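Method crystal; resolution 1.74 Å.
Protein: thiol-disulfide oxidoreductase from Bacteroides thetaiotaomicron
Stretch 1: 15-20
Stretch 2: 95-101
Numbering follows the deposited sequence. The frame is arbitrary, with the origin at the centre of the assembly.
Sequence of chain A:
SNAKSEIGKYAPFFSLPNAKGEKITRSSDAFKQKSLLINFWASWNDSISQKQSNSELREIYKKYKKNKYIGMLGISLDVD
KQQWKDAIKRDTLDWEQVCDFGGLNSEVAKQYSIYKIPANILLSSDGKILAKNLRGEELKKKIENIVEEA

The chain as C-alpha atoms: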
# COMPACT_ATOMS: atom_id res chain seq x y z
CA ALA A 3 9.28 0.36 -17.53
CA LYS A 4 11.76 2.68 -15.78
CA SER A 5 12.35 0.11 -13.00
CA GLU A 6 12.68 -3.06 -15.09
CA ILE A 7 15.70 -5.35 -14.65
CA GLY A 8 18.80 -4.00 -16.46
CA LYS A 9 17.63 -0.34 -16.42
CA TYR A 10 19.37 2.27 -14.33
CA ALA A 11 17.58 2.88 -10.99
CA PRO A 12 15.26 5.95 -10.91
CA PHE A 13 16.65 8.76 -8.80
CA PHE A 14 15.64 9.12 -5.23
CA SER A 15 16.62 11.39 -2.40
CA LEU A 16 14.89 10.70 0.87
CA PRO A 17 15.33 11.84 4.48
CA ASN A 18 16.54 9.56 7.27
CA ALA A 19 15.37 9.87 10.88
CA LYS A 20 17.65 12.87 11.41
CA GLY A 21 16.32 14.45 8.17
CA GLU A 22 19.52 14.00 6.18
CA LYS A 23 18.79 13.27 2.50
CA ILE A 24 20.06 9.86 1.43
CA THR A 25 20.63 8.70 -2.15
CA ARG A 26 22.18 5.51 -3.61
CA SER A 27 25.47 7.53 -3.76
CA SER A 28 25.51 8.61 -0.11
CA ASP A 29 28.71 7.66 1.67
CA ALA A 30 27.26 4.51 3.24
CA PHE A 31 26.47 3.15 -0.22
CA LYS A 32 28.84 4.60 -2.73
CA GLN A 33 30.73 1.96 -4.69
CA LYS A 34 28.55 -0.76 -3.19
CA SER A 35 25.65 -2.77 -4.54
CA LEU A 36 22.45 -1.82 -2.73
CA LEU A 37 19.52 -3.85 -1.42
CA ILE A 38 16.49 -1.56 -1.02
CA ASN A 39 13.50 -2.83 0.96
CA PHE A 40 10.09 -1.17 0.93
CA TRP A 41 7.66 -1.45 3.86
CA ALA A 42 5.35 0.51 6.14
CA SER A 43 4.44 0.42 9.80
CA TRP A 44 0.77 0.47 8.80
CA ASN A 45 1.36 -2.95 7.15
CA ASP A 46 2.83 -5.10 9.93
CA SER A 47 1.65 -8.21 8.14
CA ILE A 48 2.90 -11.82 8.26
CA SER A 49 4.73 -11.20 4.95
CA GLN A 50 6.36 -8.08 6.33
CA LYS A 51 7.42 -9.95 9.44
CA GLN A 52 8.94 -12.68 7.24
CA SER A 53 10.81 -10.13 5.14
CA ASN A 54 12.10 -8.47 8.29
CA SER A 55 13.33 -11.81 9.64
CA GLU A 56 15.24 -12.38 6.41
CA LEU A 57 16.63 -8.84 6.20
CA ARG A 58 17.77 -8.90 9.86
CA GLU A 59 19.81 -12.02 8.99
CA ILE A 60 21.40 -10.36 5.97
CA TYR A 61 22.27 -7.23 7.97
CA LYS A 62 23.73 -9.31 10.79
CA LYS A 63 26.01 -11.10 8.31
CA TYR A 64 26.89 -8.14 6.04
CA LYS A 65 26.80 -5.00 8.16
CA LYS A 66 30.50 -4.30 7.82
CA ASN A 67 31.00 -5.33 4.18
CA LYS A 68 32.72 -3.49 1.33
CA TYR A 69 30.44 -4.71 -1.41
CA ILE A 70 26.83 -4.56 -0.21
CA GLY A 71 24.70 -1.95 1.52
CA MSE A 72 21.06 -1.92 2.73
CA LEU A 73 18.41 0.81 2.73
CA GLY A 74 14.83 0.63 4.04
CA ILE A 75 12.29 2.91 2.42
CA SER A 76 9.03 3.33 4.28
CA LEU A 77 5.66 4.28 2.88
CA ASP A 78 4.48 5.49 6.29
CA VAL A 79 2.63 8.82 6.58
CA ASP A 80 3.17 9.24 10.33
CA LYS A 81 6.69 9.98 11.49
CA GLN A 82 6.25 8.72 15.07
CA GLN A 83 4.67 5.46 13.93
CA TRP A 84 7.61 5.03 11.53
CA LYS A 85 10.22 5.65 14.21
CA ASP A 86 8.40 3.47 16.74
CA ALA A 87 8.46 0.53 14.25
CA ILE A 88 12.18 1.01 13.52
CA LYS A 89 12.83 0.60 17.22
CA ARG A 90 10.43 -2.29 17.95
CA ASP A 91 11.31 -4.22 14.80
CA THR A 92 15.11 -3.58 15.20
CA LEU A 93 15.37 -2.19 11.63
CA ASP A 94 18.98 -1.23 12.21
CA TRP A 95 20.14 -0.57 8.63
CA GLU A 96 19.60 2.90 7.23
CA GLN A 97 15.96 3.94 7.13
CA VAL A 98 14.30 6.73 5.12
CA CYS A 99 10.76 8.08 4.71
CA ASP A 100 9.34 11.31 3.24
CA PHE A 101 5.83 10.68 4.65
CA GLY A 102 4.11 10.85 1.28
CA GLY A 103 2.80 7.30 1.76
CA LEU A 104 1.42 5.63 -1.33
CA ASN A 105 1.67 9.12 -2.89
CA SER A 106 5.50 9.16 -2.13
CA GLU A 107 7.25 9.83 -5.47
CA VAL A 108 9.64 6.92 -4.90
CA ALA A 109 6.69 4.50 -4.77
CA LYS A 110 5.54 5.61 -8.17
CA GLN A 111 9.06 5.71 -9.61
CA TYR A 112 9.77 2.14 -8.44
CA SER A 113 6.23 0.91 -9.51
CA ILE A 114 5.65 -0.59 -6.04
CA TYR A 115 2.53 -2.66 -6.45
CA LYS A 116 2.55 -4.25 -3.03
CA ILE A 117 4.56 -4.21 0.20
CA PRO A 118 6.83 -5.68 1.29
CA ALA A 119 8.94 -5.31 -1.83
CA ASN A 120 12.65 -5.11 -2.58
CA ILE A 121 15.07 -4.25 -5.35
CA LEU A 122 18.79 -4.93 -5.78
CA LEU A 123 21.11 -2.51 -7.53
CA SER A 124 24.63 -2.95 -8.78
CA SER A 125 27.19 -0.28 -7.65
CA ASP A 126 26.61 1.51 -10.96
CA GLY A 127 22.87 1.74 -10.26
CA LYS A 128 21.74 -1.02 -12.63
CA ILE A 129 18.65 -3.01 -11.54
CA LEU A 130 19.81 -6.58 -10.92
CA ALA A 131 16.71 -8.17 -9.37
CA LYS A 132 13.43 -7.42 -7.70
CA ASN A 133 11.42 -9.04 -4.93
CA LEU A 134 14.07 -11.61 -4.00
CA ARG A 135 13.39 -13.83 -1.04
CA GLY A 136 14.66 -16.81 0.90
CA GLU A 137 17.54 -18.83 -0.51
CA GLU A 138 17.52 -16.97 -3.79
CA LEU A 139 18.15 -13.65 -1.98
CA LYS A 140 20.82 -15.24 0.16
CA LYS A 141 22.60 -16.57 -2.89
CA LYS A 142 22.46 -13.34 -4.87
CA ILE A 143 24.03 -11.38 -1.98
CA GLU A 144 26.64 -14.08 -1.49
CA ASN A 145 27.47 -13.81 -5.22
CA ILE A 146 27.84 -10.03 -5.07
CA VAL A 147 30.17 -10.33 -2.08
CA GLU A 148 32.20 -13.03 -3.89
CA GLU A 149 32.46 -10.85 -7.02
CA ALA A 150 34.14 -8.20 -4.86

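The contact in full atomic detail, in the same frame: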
# COMPACT_ATOMS: atom_id res chain seq x y z
N SER A 15 15.95 10.67 -3.43
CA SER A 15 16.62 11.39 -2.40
C SER A 15 15.63 11.58 -1.29
O SER A 15 14.67 12.34 -1.43
CB SER A 15 17.11 12.76 -2.91
OG SER A 15 17.66 13.56 -1.87
N LEU A 16 15.87 10.90 -0.18
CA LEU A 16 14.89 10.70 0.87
C LEU A 16 15.49 10.90 2.24
O LEU A 16 16.62 10.42 2.49
CB LEU A 16 14.33 9.26 0.73
CG LEU A 16 13.51 8.99 -0.52
CD1 LEU A 16 13.28 7.47 -0.77
CD2 LEU A 16 12.19 9.75 -0.53
N PRO A 17 14.75 11.53 3.15
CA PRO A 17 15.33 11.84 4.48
C PRO A 17 15.32 10.68 5.47
O PRO A 17 14.32 9.94 5.53
CB PRO A 17 14.42 12.96 4.98
CG PRO A 17 13.10 12.71 4.34
CD PRO A 17 13.41 12.13 3.00
N ASN A 18 16.42 10.50 6.17
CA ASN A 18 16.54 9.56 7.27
C ASN A 18 15.92 10.12 8.56
O ASN A 18 15.27 11.18 8.51
CB ASN A 18 17.97 9.07 7.44
CG ASN A 18 18.92 10.14 7.95
OD1 ASN A 18 18.49 11.20 8.39
ND2 ASN A 18 20.22 9.81 7.93
N ALA A 19 16.08 9.44 9.69
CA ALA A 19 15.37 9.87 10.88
C ALA A 19 15.86 11.23 11.38
O ALA A 19 15.10 11.99 11.96
CB ALA A 19 15.47 8.80 12.00
N LYS A 20 17.11 11.56 11.07
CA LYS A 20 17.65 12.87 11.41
C LYS A 20 17.39 13.91 10.33
O LYS A 20 17.87 15.00 10.47
CB LYS A 20 19.15 12.74 11.61
CG LYS A 20 19.54 11.88 12.77
CD LYS A 20 20.98 11.46 12.59
CE LYS A 20 21.74 11.24 13.89
NZ LYS A 20 22.85 10.22 13.61
N TRP A 95 19.58 -1.15 9.84
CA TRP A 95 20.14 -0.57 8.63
C TRP A 95 19.50 0.76 8.36
O TRP A 95 18.51 1.14 9.00
CB TRP A 95 19.99 -1.50 7.44
CG TRP A 95 18.60 -2.03 7.15
CD1 TRP A 95 17.80 -1.65 6.10
CD2 TRP A 95 17.89 -3.12 7.79
NE1 TRP A 95 16.63 -2.32 6.13
CE2 TRP A 95 16.66 -3.24 7.14
CE3 TRP A 95 18.16 -3.97 8.89
CZ2 TRP A 95 15.70 -4.17 7.52
CZ3 TRP A 95 17.19 -4.87 9.28
CH2 TRP A 95 15.98 -4.98 8.58
N GLU A 96 20.09 1.52 7.46
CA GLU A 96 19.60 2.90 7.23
C GLU A 96 18.13 2.87 6.82
O GLU A 96 17.70 2.02 6.07
CB GLU A 96 20.43 3.60 6.17
CG GLU A 96 20.05 5.08 5.91
CD GLU A 96 20.17 5.99 7.12
OE1 GLU A 96 19.38 5.85 8.10
OE2 GLU A 96 21.06 6.85 7.09
N GLN A 97 17.39 3.84 7.33
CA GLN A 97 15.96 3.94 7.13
C GLN A 97 15.59 5.36 6.68
O GLN A 97 16.02 6.37 7.26
CB GLN A 97 15.22 3.66 8.41
CG GLN A 97 15.49 2.32 9.00
CD GLN A 97 15.00 1.15 8.12
OE1 GLN A 97 13.95 1.26 7.49
NE2 GLN A 97 15.77 0.06 8.09
N VAL A 98 14.80 5.43 5.63
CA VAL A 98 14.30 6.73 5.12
C VAL A 98 12.79 6.70 4.89
O VAL A 98 12.19 5.61 4.72
CB VAL A 98 15.03 7.13 3.82
CG1 VAL A 98 16.59 7.30 4.02
CG2 VAL A 98 14.70 6.17 2.68
N CYS A 99 12.18 7.91 4.90
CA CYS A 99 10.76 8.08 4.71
C CYS A 99 10.46 9.56 4.51
O CYS A 99 10.92 10.37 5.29
CB CYS A 99 10.01 7.56 5.95
SG CYS A 99 8.21 7.60 5.74
N ASP A 100 9.70 9.91 3.49
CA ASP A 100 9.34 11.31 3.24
C ASP A 100 7.88 11.57 3.60
O ASP A 100 7.36 12.67 3.41
CB ASP A 100 9.67 11.74 1.82
CG ASP A 100 8.77 11.16 0.77
OD1 ASP A 100 7.84 10.39 1.08
OD2 ASP A 100 9.03 11.49 -0.43
N PHE A 101 7.22 10.58 4.20
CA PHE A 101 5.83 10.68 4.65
C PHE A 101 4.79 10.95 3.61
O PHE A 101 3.63 11.24 3.94
CB PHE A 101 5.72 11.65 5.87
CG PHE A 101 6.85 11.45 6.79
CD1 PHE A 101 6.94 10.27 7.52
CD2 PHE A 101 7.90 12.35 6.84
CE1 PHE A 101 8.01 10.02 8.28
CE2 PHE A 101 8.99 12.10 7.64
CZ PHE A 101 9.05 10.93 8.35
O HOH W 1 12.37 11.40 7.66
O HOH W 2 17.02 6.79 9.84

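The two stretches lie far apart in sequence and meet through a short length of backbone, with a few side chains packed beside it. The central bond runs from Cys99 N to Pro17 O, 3.0 Å long and nearly straight. Proline has no amide hydrogen to give, so its carbonyl is what it can offer here, and Pro17 O also receives the CA-H of Val98 at 3.2 Å from Val98 CA. Gln97 O is approached in the same way by Asn18 CA, again at 3.2 Å.

Where the backbones do not bond directly, water does the work. Water 2 accepts from Ala19 N (2.8 Å) and donates to Gln97 O (2.8 Å), so that an amide and a carbonyl too far apart to pair, 3.9 Å from Ala19 N to Gln97 O, are both satisfied. Water 1 lies 3.0 Å from Asn18 O and 3.0 Å from Cys99 O, within donating reach of both carbonyls.

The Asn18 side chain both donates and accepts. Its amide carries a donor and an acceptor: ND2 gives a hydrogen bond to Glu96 OE2 (3.2 Å), while OD1 takes a weak one from Lys20 N (3.0 Å). Glu96, with chi1 t and chi2 p, brings its carboxylate to Asn18 and divides its oxygens, for OE1 accepts from Gln97 N at 2.9 Å. The Gln97 side chain instead leads away from stretch 1, and its NE2 donates to Trp95 O (3.1 Å).

Apolar packing adds to these bonds. Leu16 and Val98 are both buried and point toward the opposing stretch, bringing Leu16 CB within 3.7 Å of Val98 CG2; neither side chain carries a polar group that would need a partner there. Beside them, the Pro17 ring rests its CD 3.9 Å from Asp100 CB.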